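Long-range contact in arginyl-trna synthetase (Thermus thermophilus, PDB 1IQ0), which probably attaches L-arginine to its cognate tRNA(Arg) at the expense of ATP, releasing AMP and diphosphate: residues E347-Q361 and L376-V388. Sequence-based numbering, arbitrary orientation.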
loop_
_atom_site.group_PDB
_atom_site.type_symbol
_atom_site.label_atom_id
_atom_site.label_comp_id
_atom_site.label_asym_id
_atom_site.label_seq_id
_atom_site.Cartn_x
_atom_site.Cartn_y
_atom_site.Cartn_z
ATOM N N GLU A 347 11.752 -9.068 9.350
ATOM C CA GLU A 347 11.384 -8.780 10.738
ATOM C C GLU A 347 9.867 -8.694 10.761
ATOM O O GLU A 347 9.232 -8.923 11.786
ATOM C CB GLU A 347 11.948 -7.427 11.178
ATOM C CG GLU A 347 13.441 -7.277 11.000
ATOM C CD GLU A 347 14.229 -7.818 12.170
ATOM O OE1 GLU A 347 14.040 -9.000 12.524
ATOM O OE2 GLU A 347 15.041 -7.055 12.734
ATOM N N GLU A 348 9.301 -8.334 9.612
ATOM C CA GLU A 348 7.857 -8.193 9.453
ATOM C C GLU A 348 7.451 -8.559 8.037
ATOM O O GLU A 348 8.182 -8.299 7.090
ATOM C CB GLU A 348 7.415 -6.740 9.693
ATOM C CG GLU A 348 7.664 -6.205 11.085
ATOM C CD GLU A 348 7.119 -4.795 11.274
ATOM O OE1 GLU A 348 5.911 -4.578 11.032
ATOM O OE2 GLU A 348 7.903 -3.907 11.669
ATOM N N THR A 349 6.271 -9.141 7.890
ATOM C CA THR A 349 5.778 -9.479 6.572
ATOM C C THR A 349 4.390 -8.910 6.429
ATOM O O THR A 349 3.652 -8.777 7.414
ATOM C CB THR A 349 5.699 -11.002 6.341
ATOM O OG1 THR A 349 4.874 -11.597 7.346
ATOM C CG2 THR A 349 7.089 -11.622 6.379
ATOM N N ILE A 350 4.040 -8.561 5.198
ATOM C CA ILE A 350 2.729 -8.030 4.904
ATOM C C ILE A 350 2.199 -8.716 3.652
ATOM O O ILE A 350 2.799 -8.635 2.581
ATOM C CB ILE A 350 2.780 -6.509 4.669
ATOM C CG1 ILE A 350 3.221 -5.797 5.955
ATOM C CG2 ILE A 350 1.408 -6.008 4.219
ATOM C CD1 ILE A 350 3.499 -4.303 5.771
ATOM N N ASN A 351 1.083 -9.415 3.800
ATOM C CA ASN A 351 0.469 -10.095 2.671
ATOM C C ASN A 351 -0.784 -9.325 2.273
ATOM O O ASN A 351 -1.705 -9.167 3.078
ATOM C CB ASN A 351 0.086 -11.533 3.047
ATOM C CG ASN A 351 1.289 -12.460 3.160
ATOM O OD1 ASN A 351 1.151 -13.630 3.527
ATOM N ND2 ASN A 351 2.472 -11.946 2.843
ATOM N N VAL A 352 -0.809 -8.835 1.037
ATOM C CA VAL A 352 -1.967 -8.107 0.541
ATOM C C VAL A 352 -2.891 -9.163 -0.053
ATOM O O VAL A 352 -2.554 -9.808 -1.045
ATOM C CB VAL A 352 -1.564 -7.080 -0.539
ATOM C CG1 VAL A 352 -2.793 -6.273 -0.980
ATOM C CG2 VAL A 352 -0.488 -6.149 0.017
ATOM N N VAL A 353 -4.058 -9.341 0.551
ATOM C CA VAL A 353 -4.969 -10.377 0.080
ATOM C C VAL A 353 -6.450 -10.045 0.019
ATOM O O VAL A 353 -6.968 -9.258 0.811
ATOM C CB VAL A 353 -4.838 -11.643 0.949
ATOM C CG1 VAL A 353 -3.457 -12.255 0.785
ATOM C CG2 VAL A 353 -5.080 -11.289 2.405
ATOM N N ASP A 354 -7.118 -10.678 -0.939
ATOM C CA ASP A 354 -8.553 -10.543 -1.135
ATOM C C ASP A 354 -9.189 -11.061 0.154
ATOM O O ASP A 354 -8.772 -12.094 0.675
ATOM C CB ASP A 354 -8.967 -11.409 -2.334
ATOM C CG ASP A 354 -10.468 -11.564 -2.469
ATOM O OD1 ASP A 354 -10.899 -12.258 -3.415
ATOM O OD2 ASP A 354 -11.218 -11.004 -1.643
ATOM N N VAL A 355 -10.176 -10.343 0.680
ATOM C CA VAL A 355 -10.838 -10.765 1.915
ATOM C C VAL A 355 -11.426 -12.176 1.837
ATOM O O VAL A 355 -11.419 -12.912 2.826
ATOM C CB VAL A 355 -11.969 -9.791 2.318
ATOM C CG1 VAL A 355 -11.389 -8.572 3.001
ATOM C CG2 VAL A 355 -12.756 -9.381 1.091
ATOM N N ARG A 356 -11.939 -12.550 0.668
ATOM C CA ARG A 356 -12.519 -13.879 0.485
ATOM C C ARG A 356 -11.439 -14.954 0.429
ATOM O O ARG A 356 -11.298 -15.750 1.357
ATOM C CB ARG A 356 -13.363 -13.925 -0.793
ATOM C CG ARG A 356 -14.823 -13.543 -0.589
ATOM C CD ARG A 356 -14.981 -12.090 -0.174
ATOM N NE ARG A 356 -16.322 -11.818 0.337
ATOM C CZ ARG A 356 -16.756 -10.614 0.695
ATOM N NH1 ARG A 356 -15.958 -9.562 0.594
ATOM N NH2 ARG A 356 -17.988 -10.464 1.163
ATOM N N GLN A 357 -10.682 -14.974 -0.665
ATOM C CA GLN A 357 -9.609 -15.945 -0.845
ATOM C C GLN A 357 -8.471 -15.654 0.130
ATOM O O GLN A 357 -7.371 -15.286 -0.284
ATOM C CB GLN A 357 -9.079 -15.888 -2.282
ATOM C CG GLN A 357 -10.094 -16.269 -3.350
ATOM C CD GLN A 357 -10.456 -17.743 -3.318
ATOM O OE1 GLN A 357 -10.976 -18.247 -2.322
ATOM N NE2 GLN A 357 -10.180 -18.441 -4.413
ATOM N N SER A 358 -8.737 -15.824 1.421
ATOM C CA SER A 358 -7.734 -15.562 2.448
ATOM C C SER A 358 -7.716 -16.623 3.543
ATOM O O SER A 358 -8.726 -17.276 3.810
ATOM C CB SER A 358 -7.983 -14.189 3.077
ATOM O OG SER A 358 -7.060 -13.927 4.121
ATOM N N HIS A 359 -6.555 -16.783 4.173
ATOM C CA HIS A 359 -6.381 -17.746 5.255
ATOM C C HIS A 359 -6.259 -16.973 6.568
ATOM O O HIS A 359 -5.730 -15.861 6.597
ATOM C CB HIS A 359 -5.117 -18.582 5.030
ATOM C CG HIS A 359 -5.075 -19.277 3.704
ATOM N ND1 HIS A 359 -5.027 -18.596 2.507
ATOM C CD2 HIS A 359 -5.058 -20.594 3.387
ATOM C CE1 HIS A 359 -4.982 -19.463 1.511
ATOM N NE2 HIS A 359 -4.999 -20.681 2.017
ATOM N N PRO A 360 -6.744 -17.555 7.677
ATOM C CA PRO A 360 -6.685 -16.904 8.990
ATOM C C PRO A 360 -5.266 -16.637 9.503
ATOM O O PRO A 360 -4.437 -17.547 9.557
ATOM C CB PRO A 360 -7.454 -17.873 9.884
ATOM C CG PRO A 360 -7.148 -19.203 9.266
ATOM C CD PRO A 360 -7.310 -18.911 7.791
ATOM N N GLN A 361 -5.001 -15.388 9.878
ATOM C CA GLN A 361 -3.691 -14.999 10.397
ATOM C C GLN A 361 -3.343 -15.867 11.595
ATOM O O GLN A 361 -2.168 -16.076 11.910
ATOM C CB GLN A 361 -3.692 -13.529 10.822
ATOM C CG GLN A 361 -3.813 -12.543 9.674
ATOM C CD GLN A 361 -3.751 -11.100 10.137
ATOM O OE1 GLN A 361 -2.787 -10.685 10.783
ATOM N NE2 GLN A 361 -4.780 -10.326 9.809
ATOM N N LEU A 376 8.052 -12.886 16.414
ATOM C CA LEU A 376 7.750 -12.797 14.986
ATOM C C LEU A 376 6.275 -13.059 14.694
ATOM O O LEU A 376 5.741 -12.573 13.702
ATOM C CB LEU A 376 8.616 -13.780 14.198
ATOM C CG LEU A 376 10.103 -13.418 14.115
ATOM C CD1 LEU A 376 10.872 -14.537 13.439
ATOM C CD2 LEU A 376 10.266 -12.120 13.342
ATOM N N ALA A 377 5.617 -13.813 15.570
ATOM C CA ALA A 377 4.204 -14.126 15.390
ATOM C C ALA A 377 3.352 -12.861 15.334
ATOM O O ALA A 377 2.305 -12.833 14.691
ATOM C CB ALA A 377 3.723 -15.023 16.524
ATOM N N GLU A 378 3.804 -11.812 16.010
ATOM C CA GLU A 378 3.065 -10.555 16.036
ATOM C C GLU A 378 3.452 -9.659 14.860
ATOM O O GLU A 378 2.906 -8.569 14.696
ATOM C CB GLU A 378 3.349 -9.813 17.344
ATOM C CG GLU A 378 3.104 -10.637 18.595
ATOM C CD GLU A 378 1.652 -11.019 18.759
ATOM O OE1 GLU A 378 0.806 -10.105 18.855
ATOM O OE2 GLU A 378 1.355 -12.231 18.792
ATOM N N LYS A 379 4.388 -10.124 14.038
ATOM C CA LYS A 379 4.845 -9.325 12.911
ATOM C C LYS A 379 4.433 -9.853 11.546
ATOM O O LYS A 379 4.954 -9.412 10.523
ATOM C CB LYS A 379 6.366 -9.165 12.978
ATOM C CG LYS A 379 6.845 -8.429 14.225
ATOM C CD LYS A 379 6.205 -7.050 14.328
ATOM C CE LYS A 379 6.666 -6.298 15.568
ATOM N NZ LYS A 379 6.015 -4.957 15.664
ATOM N N ALA A 380 3.501 -10.800 11.527
ATOM C CA ALA A 380 3.023 -11.356 10.267
ATOM C C ALA A 380 1.681 -10.693 9.984
ATOM O O ALA A 380 0.646 -11.132 10.479
ATOM C CB ALA A 380 2.860 -12.864 10.386
ATOM N N HIS A 381 1.699 -9.633 9.184
ATOM C CA HIS A 381 0.472 -8.906 8.897
ATOM C C HIS A 381 -0.238 -9.260 7.602
ATOM O O HIS A 381 0.350 -9.776 6.656
ATOM C CB HIS A 381 0.748 -7.400 8.897
ATOM C CG HIS A 381 1.524 -6.932 10.085
ATOM N ND1 HIS A 381 2.840 -6.536 10.002
ATOM C CD2 HIS A 381 1.169 -6.796 11.386
ATOM C CE1 HIS A 381 3.264 -6.173 11.200
ATOM N NE2 HIS A 381 2.269 -6.320 12.057
ATOM N N HIS A 382 -1.523 -8.948 7.588
ATOM C CA HIS A 382 -2.385 -9.165 6.439
ATOM C C HIS A 382 -3.059 -7.837 6.111
ATOM O O HIS A 382 -3.475 -7.094 7.003
ATOM C CB HIS A 382 -3.472 -10.203 6.751
ATOM C CG HIS A 382 -3.114 -11.604 6.359
ATOM N ND1 HIS A 382 -4.011 -12.648 6.433
ATOM C CD2 HIS A 382 -1.962 -12.133 5.882
ATOM C CE1 HIS A 382 -3.429 -13.759 6.018
ATOM N NE2 HIS A 382 -2.185 -13.475 5.678
ATOM N N LEU A 383 -3.152 -7.534 4.828
ATOM C CA LEU A 383 -3.818 -6.328 4.390
ATOM C C LEU A 383 -4.914 -6.867 3.476
ATOM O O LEU A 383 -4.683 -7.134 2.293
ATOM C CB LEU A 383 -2.843 -5.418 3.630
ATOM C CG LEU A 383 -3.325 -4.004 3.281
ATOM C CD1 LEU A 383 -3.966 -3.369 4.503
ATOM C CD2 LEU A 383 -2.153 -3.159 2.786
ATOM N N ALA A 384 -6.095 -7.075 4.049
ATOM C CA ALA A 384 -7.229 -7.608 3.304
ATOM C C ALA A 384 -8.047 -6.484 2.683
ATOM O O ALA A 384 -8.260 -5.443 3.302
ATOM C CB ALA A 384 -8.108 -8.452 4.226
ATOM N N TYR A 385 -8.513 -6.701 1.459
ATOM C CA TYR A 385 -9.288 -5.679 0.774
ATOM C C TYR A 385 -10.590 -6.215 0.195
ATOM O O TYR A 385 -10.707 -7.400 -0.115
ATOM C CB TYR A 385 -8.440 -5.066 -0.338
ATOM C CG TYR A 385 -7.961 -6.086 -1.336
ATOM C CD1 TYR A 385 -8.758 -6.463 -2.418
ATOM C CD2 TYR A 385 -6.707 -6.697 -1.190
ATOM C CE1 TYR A 385 -8.318 -7.419 -3.332
ATOM C CE2 TYR A 385 -6.261 -7.650 -2.098
ATOM C CZ TYR A 385 -7.068 -8.004 -3.165
ATOM O OH TYR A 385 -6.615 -8.922 -4.083
ATOM N N GLU A 386 -11.569 -5.326 0.060
ATOM C CA GLU A 386 -12.867 -5.688 -0.492
ATOM C C GLU A 386 -12.876 -5.683 -2.018
ATOM O O GLU A 386 -11.909 -5.279 -2.668
ATOM C CB GLU A 386 -13.947 -4.733 0.017
ATOM C CG GLU A 386 -14.739 -5.252 1.201
ATOM C CD GLU A 386 -15.375 -6.609 0.932
ATOM O OE1 GLU A 386 -15.560 -6.970 -0.252
ATOM O OE2 GLU A 386 -15.704 -7.309 1.913
ATOM N N THR A 387 -13.999 -6.124 -2.569
ATOM C CA THR A 387 -14.213 -6.224 -4.008
ATOM C C THR A 387 -14.236 -4.867 -4.703
ATOM O O THR A 387 -14.544 -3.843 -4.093
ATOM C CB THR A 387 -15.563 -6.914 -4.304
ATOM O OG1 THR A 387 -15.681 -8.098 -3.508
ATOM C CG2 THR A 387 -15.668 -7.288 -5.772
ATOM N N VAL A 388 -13.915 -4.885 -5.992
ATOM C CA VAL A 388 -13.924 -3.691 -6.812
ATOM C C VAL A 388 -14.896 -3.915 -7.965
ATOM O O VAL A 388 -14.769 -4.884 -8.716
ATOM C CB VAL A 388 -12.533 -3.382 -7.408
ATOM C CG1 VAL A 388 -12.643 -2.205 -8.379
ATOM C CG2 VAL A 388 -11.554 -3.051 -6.298
HETATM O O HOH W 1 2.390 -11.828 6.657
#
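The ring of Y385 folds back over the neighbouring strand, laying one face against the backbone of D354 in a CH-pi contact, with D354 CA 3.8 Å from the ring centroid. Its CB points away from 347-361, but CG, set between the backbone N and the carbonyl carbon (chi1 58°), swings the ring back across, where V352 CG1 meets Y385 CE2 at 3.9 Å. The Y385 hydroxyl bonds to N125, on the helix that begins in the predicted HIGH region.

Strands 348-354 and 380-385 run parallel, 21° apart, with backbone hydrogen bonds alternating from T349 N to K379 O through V355 N to Y385 O. Helix 361-370 lies in the connection, making a beta-alpha-beta unit of the class I Rossmann-type catalytic domain. I350, V352, H381 and L383 share one face of the sheet, where I350 and L383 pack on helix 120-138.

On the other face, N351 CB touches H382 CD2 at 3.5 Å and V353 CG2 lies over a face of the H382 ring; the less well ordered H359 and Q361 also adjoin this ring. A water joins T349 OG1 to H381 O, while Q309 also bonds T349 OG1.

Just after the last bridge, D354 with Y385, R356 NH1 reaches E386 OE2 at 2.6 Å on its syn side, a salt bridge of less certain geometry because the arginine is poorly ordered. E386 OE1 accepts from T387 N at 2.9 Å, which restrains the carboxylate. With an alanine in place of E386, the R356 guanidinium is likely to lose this counter-charge and T387 N its side-chain acceptor.

At the opposite end, E348 OE1 sits at the H381 ring edge, 3.1 Å from H381 CE1, while E348 OE2 pairs with R141. R356 and E386 thus probably add an electrostatic tie between the segments at one end, whereas at the other E348 is directed to R141.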